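PDB 4F4E: aromatic-amino-acid aminotransferase from Burkholderia pseudomallei, which probably transfers amino groups between aromatic amino acids such as tyrosine and 2-oxoglutarate, using pyridoxal 5'-phosphate as cofactor. Local coordinates for residues 154-159 with 232-237; 171-176 with 371-376. One frame throughout, in Å; residues are numbered along the deposited sequence.

Interaction 1: residues 154-159 with 232-237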
# COMPACT_ATOMS: atom_id res chain seq x y z
N GLU A 154 -6.59 13.11 -12.76
CA GLU A 154 -7.69 13.33 -11.86
C GLU A 154 -7.36 13.09 -10.37
O GLU A 154 -7.92 13.72 -9.48
CB GLU A 154 -8.86 12.42 -12.27
CG GLU A 154 -10.15 12.65 -11.48
CD GLU A 154 -10.28 11.84 -10.18
OE1 GLU A 154 -9.66 10.74 -10.06
OE2 GLU A 154 -11.02 12.33 -9.25
N ASN A 155 -6.46 12.16 -10.10
CA ASN A 155 -6.18 11.78 -8.74
C ASN A 155 -5.26 12.79 -8.06
O ASN A 155 -5.15 12.75 -6.84
CB ASN A 155 -5.66 10.34 -8.67
CG ASN A 155 -5.92 9.67 -7.34
OD1 ASN A 155 -6.85 10.04 -6.64
ND2 ASN A 155 -5.05 8.71 -6.93
N HIS A 156 -4.65 13.74 -8.77
CA HIS A 156 -3.95 14.81 -8.07
C HIS A 156 -4.87 15.60 -7.16
O HIS A 156 -4.66 15.67 -5.94
CB HIS A 156 -3.24 15.78 -9.02
CG HIS A 156 -1.93 15.28 -9.60
ND1 HIS A 156 -1.47 15.69 -10.81
CD2 HIS A 156 -0.94 14.46 -9.07
CE1 HIS A 156 -0.29 15.11 -11.05
NE2 HIS A 156 0.03 14.37 -9.99
N ARG A 157 -5.91 16.17 -7.72
CA ARG A 157 -6.84 16.94 -6.91
C ARG A 157 -7.45 16.06 -5.81
O ARG A 157 -7.48 16.47 -4.65
CB ARG A 157 -7.97 17.54 -7.77
CG ARG A 157 -8.95 18.38 -6.94
CD ARG A 157 -10.02 19.01 -7.79
NE ARG A 157 -9.42 20.02 -8.64
CZ ARG A 157 -9.18 21.28 -8.28
NH1 ARG A 157 -9.46 21.71 -7.08
NH2 ARG A 157 -8.62 22.10 -9.16
N ALA A 158 -7.89 14.85 -6.17
CA ALA A 158 -8.56 13.98 -5.22
C ALA A 158 -7.63 13.62 -4.06
O ALA A 158 -8.01 13.66 -2.91
CB ALA A 158 -9.05 12.72 -5.93
N LEU A 159 -6.38 13.28 -4.38
CA LEU A 159 -5.42 12.87 -3.35
C LEU A 159 -5.06 13.98 -2.35
O LEU A 159 -5.07 13.79 -1.15
CB LEU A 159 -4.16 12.26 -4.00
CG LEU A 159 -3.10 11.72 -3.07
CD1 LEU A 159 -2.35 10.51 -3.72
CD2 LEU A 159 -2.10 12.81 -2.65
N PHE A 232 6.77 19.81 -6.12
CA PHE A 232 6.44 18.41 -5.97
C PHE A 232 6.42 17.85 -7.38
O PHE A 232 5.42 17.91 -8.11
CB PHE A 232 5.11 18.19 -5.19
CG PHE A 232 5.02 16.83 -4.51
CD1 PHE A 232 5.58 15.68 -5.09
CD2 PHE A 232 4.36 16.70 -3.32
CE1 PHE A 232 5.51 14.43 -4.43
CE2 PHE A 232 4.28 15.45 -2.66
CZ PHE A 232 4.87 14.33 -3.21
N LEU A 233 7.56 17.28 -7.79
CA LEU A 233 7.65 16.74 -9.15
C LEU A 233 7.00 15.35 -9.17
O LEU A 233 7.17 14.55 -8.24
CB LEU A 233 9.11 16.69 -9.62
CG LEU A 233 9.72 18.08 -9.89
CD1 LEU A 233 11.22 18.02 -9.79
CD2 LEU A 233 9.30 18.57 -11.29
N ASP A 234 6.25 15.07 -10.23
CA ASP A 234 5.61 13.77 -10.45
C ASP A 234 6.13 13.25 -11.78
O ASP A 234 5.86 13.83 -12.86
CB ASP A 234 4.10 13.95 -10.53
CG ASP A 234 3.34 12.65 -10.72
OD1 ASP A 234 3.93 11.64 -11.17
OD2 ASP A 234 2.10 12.64 -10.43
N ILE A 235 6.99 12.23 -11.68
CA ILE A 235 7.68 11.61 -12.83
C ILE A 235 7.24 10.15 -12.99
O ILE A 235 7.82 9.21 -12.44
CB ILE A 235 9.22 11.81 -12.74
CG1 ILE A 235 9.92 11.36 -14.04
CG2 ILE A 235 9.81 11.18 -11.46
CD1 ILE A 235 11.41 11.79 -14.13
N ALA A 236 6.15 9.99 -13.73
CA ALA A 236 5.52 8.70 -13.93
C ALA A 236 5.90 8.07 -15.28
O ALA A 236 5.54 6.94 -15.53
CB ALA A 236 4.01 8.85 -13.82
N TYR A 237 6.58 8.84 -16.15
CA TYR A 237 6.86 8.39 -17.51
C TYR A 237 8.32 8.58 -17.93
O TYR A 237 8.59 8.87 -19.08
CB TYR A 237 5.93 9.11 -18.51
CG TYR A 237 4.48 8.89 -18.23
CD1 TYR A 237 3.82 7.75 -18.71
CD2 TYR A 237 3.72 9.84 -17.52
CE1 TYR A 237 2.47 7.56 -18.44
CE2 TYR A 237 2.41 9.62 -17.22
CZ TYR A 237 1.78 8.50 -17.71
OH TYR A 237 0.46 8.29 -17.42

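Interaction 2: residues 171-176 with 371-376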
# COMPACT_ATOMS: atom_id res chain seq x y z
N PRO A 171 -2.98 27.94 -14.68
CA PRO A 171 -3.12 27.82 -16.13
C PRO A 171 -2.01 26.96 -16.71
O PRO A 171 -0.87 27.06 -16.25
CB PRO A 171 -3.02 29.28 -16.62
CG PRO A 171 -3.43 30.11 -15.44
CD PRO A 171 -2.89 29.35 -14.25
N TYR A 172 -2.33 26.13 -17.70
CA TYR A 172 -1.35 25.23 -18.29
C TYR A 172 -1.70 24.87 -19.72
O TYR A 172 -1.13 25.44 -20.66
CB TYR A 172 -1.12 23.97 -17.41
CG TYR A 172 0.04 23.15 -17.89
CD1 TYR A 172 1.32 23.59 -17.69
CD2 TYR A 172 -0.14 22.02 -18.69
CE1 TYR A 172 2.42 22.90 -18.19
CE2 TYR A 172 0.92 21.30 -19.14
CZ TYR A 172 2.21 21.74 -18.91
OH TYR A 172 3.31 21.04 -19.41
N TYR A 173 -2.69 24.00 -19.91
CA TYR A 173 -3.11 23.61 -21.26
C TYR A 173 -3.87 24.74 -21.97
O TYR A 173 -4.81 25.29 -21.39
CB TYR A 173 -4.01 22.39 -21.20
CG TYR A 173 -4.50 22.01 -22.57
CD1 TYR A 173 -3.64 21.46 -23.51
CD2 TYR A 173 -5.81 22.23 -22.93
CE1 TYR A 173 -4.10 21.12 -24.80
CE2 TYR A 173 -6.25 21.92 -24.21
CZ TYR A 173 -5.40 21.36 -25.12
OH TYR A 173 -5.93 21.05 -26.36
N ASP A 174 -3.51 25.03 -23.21
CA ASP A 174 -4.11 26.12 -23.98
C ASP A 174 -4.81 25.48 -25.20
O ASP A 174 -4.14 25.01 -26.10
CB ASP A 174 -2.99 27.07 -24.41
CG ASP A 174 -3.48 28.30 -25.15
OD1 ASP A 174 -4.55 28.24 -25.82
OD2 ASP A 174 -2.75 29.32 -25.05
N ALA A 175 -6.13 25.43 -25.17
CA ALA A 175 -6.92 24.71 -26.17
C ALA A 175 -6.85 25.43 -27.51
O ALA A 175 -7.01 24.79 -28.55
CB ALA A 175 -8.37 24.57 -25.72
N LYS A 176 -6.61 26.73 -27.47
CA LYS A 176 -6.53 27.52 -28.70
C LYS A 176 -5.24 27.18 -29.46
O LYS A 176 -5.26 27.07 -30.68
CB LYS A 176 -6.67 29.03 -28.36
N PHE A 371 -0.64 10.17 -23.85
CA PHE A 371 -1.89 10.92 -24.13
C PHE A 371 -1.73 12.09 -25.07
O PHE A 371 -0.66 12.71 -25.18
CB PHE A 371 -2.47 11.47 -22.83
CG PHE A 371 -2.67 10.42 -21.82
CD1 PHE A 371 -3.72 9.53 -21.94
CD2 PHE A 371 -1.76 10.26 -20.80
CE1 PHE A 371 -3.87 8.51 -21.05
CE2 PHE A 371 -1.89 9.25 -19.88
CZ PHE A 371 -2.95 8.36 -20.00
N SER A 372 -2.85 12.43 -25.70
CA SER A 372 -2.99 13.71 -26.40
C SER A 372 -4.39 14.24 -26.19
O SER A 372 -5.36 13.48 -26.11
CB SER A 372 -2.74 13.55 -27.92
OG SER A 372 -1.43 13.97 -28.28
N TYR A 373 -4.49 15.56 -26.08
CA TYR A 373 -5.78 16.24 -26.23
C TYR A 373 -5.99 16.44 -27.73
O TYR A 373 -5.35 17.31 -28.38
CB TYR A 373 -5.80 17.55 -25.43
CG TYR A 373 -6.48 17.41 -24.06
CD1 TYR A 373 -6.40 16.25 -23.31
CD2 TYR A 373 -7.22 18.46 -23.52
CE1 TYR A 373 -7.07 16.11 -22.10
CE2 TYR A 373 -7.88 18.35 -22.30
CZ TYR A 373 -7.77 17.18 -21.57
OH TYR A 373 -8.42 17.04 -20.36
N SER A 374 -6.91 15.65 -28.28
CA SER A 374 -7.20 15.67 -29.71
C SER A 374 -7.81 16.95 -30.18
O SER A 374 -7.73 17.26 -31.37
CB SER A 374 -8.14 14.55 -30.14
OG SER A 374 -9.44 14.61 -29.58
N GLY A 375 -8.51 17.63 -29.27
CA GLY A 375 -9.29 18.82 -29.59
C GLY A 375 -10.64 18.49 -30.18
O GLY A 375 -11.31 19.38 -30.66
N LEU A 376 -11.07 17.22 -30.16
CA LEU A 376 -12.42 16.89 -30.58
C LEU A 376 -13.33 17.45 -29.52
O LEU A 376 -13.01 17.39 -28.33
CB LEU A 376 -12.63 15.39 -30.72
CG LEU A 376 -11.88 14.69 -31.86
CD1 LEU A 376 -12.18 13.17 -31.80
CD2 LEU A 376 -12.26 15.23 -33.23
O HOH W 1 -4.46 19.76 -28.05

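Interaction 1: residues 154-159 with 232-237
His156 leaves helix 154-162 with CG anti to its own carbonyl carbon (chi1 -78°), while Asp234 extends from strand 230-235 with CG anti to its backbone N; together these settings carry an imidazole and a carboxylate across the 9.9 Å that separates the CA atoms of His156 and Asp234. One edge of the imidazole meets one carboxylate oxygen, through a single hydrogen bond from NE2 of His156 to OD2 of Asp234, 2.7 Å long. At 154° the N-H is moderately bent. OD2 lies close to the imidazole plane and accepts the N-H on its anti lone pair, the one facing away from OD1. The carboxylate does not lie flat with the ring: the two planes stand 74° apart, and CE1 of His156, at 3.5 Å from OD2 of Asp234, is the next nearest ring atom. In the class I aminotransferase fold this aspartate, on a central strand of the large mixed sheet, faces the pyridine nitrogen of the cofactor. Here too OD2 comes close to N1 of the pyridoxal phosphate–lysine adduct at position 269, consistent with His156 being a second-shell residue that positions Asp234, and just past the strand Tyr237 OH is hydrogen-bonded to O3 of the adduct. The other ring nitrogen of His156, ND1, is hydrogen-bonded to OG of Ser152, so both nitrogens are engaged and the rotation of the imidazole is fixed, while Trp153 meets this ring edge-to-face. On the helix side the second subunit comes within reach, Asn155 ND2 donating to the backbone O of Arg303 of that subunit.

Interaction 2: residues 171-176 with 371-376
Tyr173 presents one face of its ring to Tyr373, whose CD2 sits 3.6 Å above the ring plane, displaced toward the rim. The pair is an edge-to-face (T-shaped) stack, with centroids 5.0 Å apart and planes at 68°. CE2 of Tyr173 makes the nearest ring-to-ring approach, 3.7 Å from CD2 of Tyr373. The phenol OH of Tyr173 lies against the root of its partner, 3.6 Å from CB of Tyr373. Extension with CG anti to the backbone N (chi1 178°) sends this ring out from the end of strand 167-174 toward the short strand 371-373. That strand pairs antiparallel with 397-399, apart from the large sheet, so the stack spans two separate sheets. A water completes the join: it accepts from OH of Tyr173 at 2.6 Å and donates to the backbone O of Tyr373 at 2.6 Å. Just beyond, Ser374 OG accepts from the backbone N of Leu376, an ST turn that leads the chain out of the strand. Pro151 touches Tyr173, and Pro207 touches Tyr373. No direct hydrogen bond crosses between the two segments, so the polar part of this contact depends on the water, and the rest on ring packing.

In the fold
Interaction 1 is buried, its centre about 7 Å from that of the chain, whereas interaction 2 lies near the surface, about 17 Å out. Both draw on the large mixed sheet: 230-235 is one of its central strands and 167-174 lies next to its edge, joined in sequence to helix 154-162. Their chemistry follows their place. The buried contact is one direct hydrogen bond next to the cofactor; the outer one combines aromatic edge and face with a bridging water, and reaches a separate two-stranded sheet. The contact centres are about 18 Å apart, yet the segments touch: OH of Tyr237 packs 3.5 Å from CE2 of Phe371.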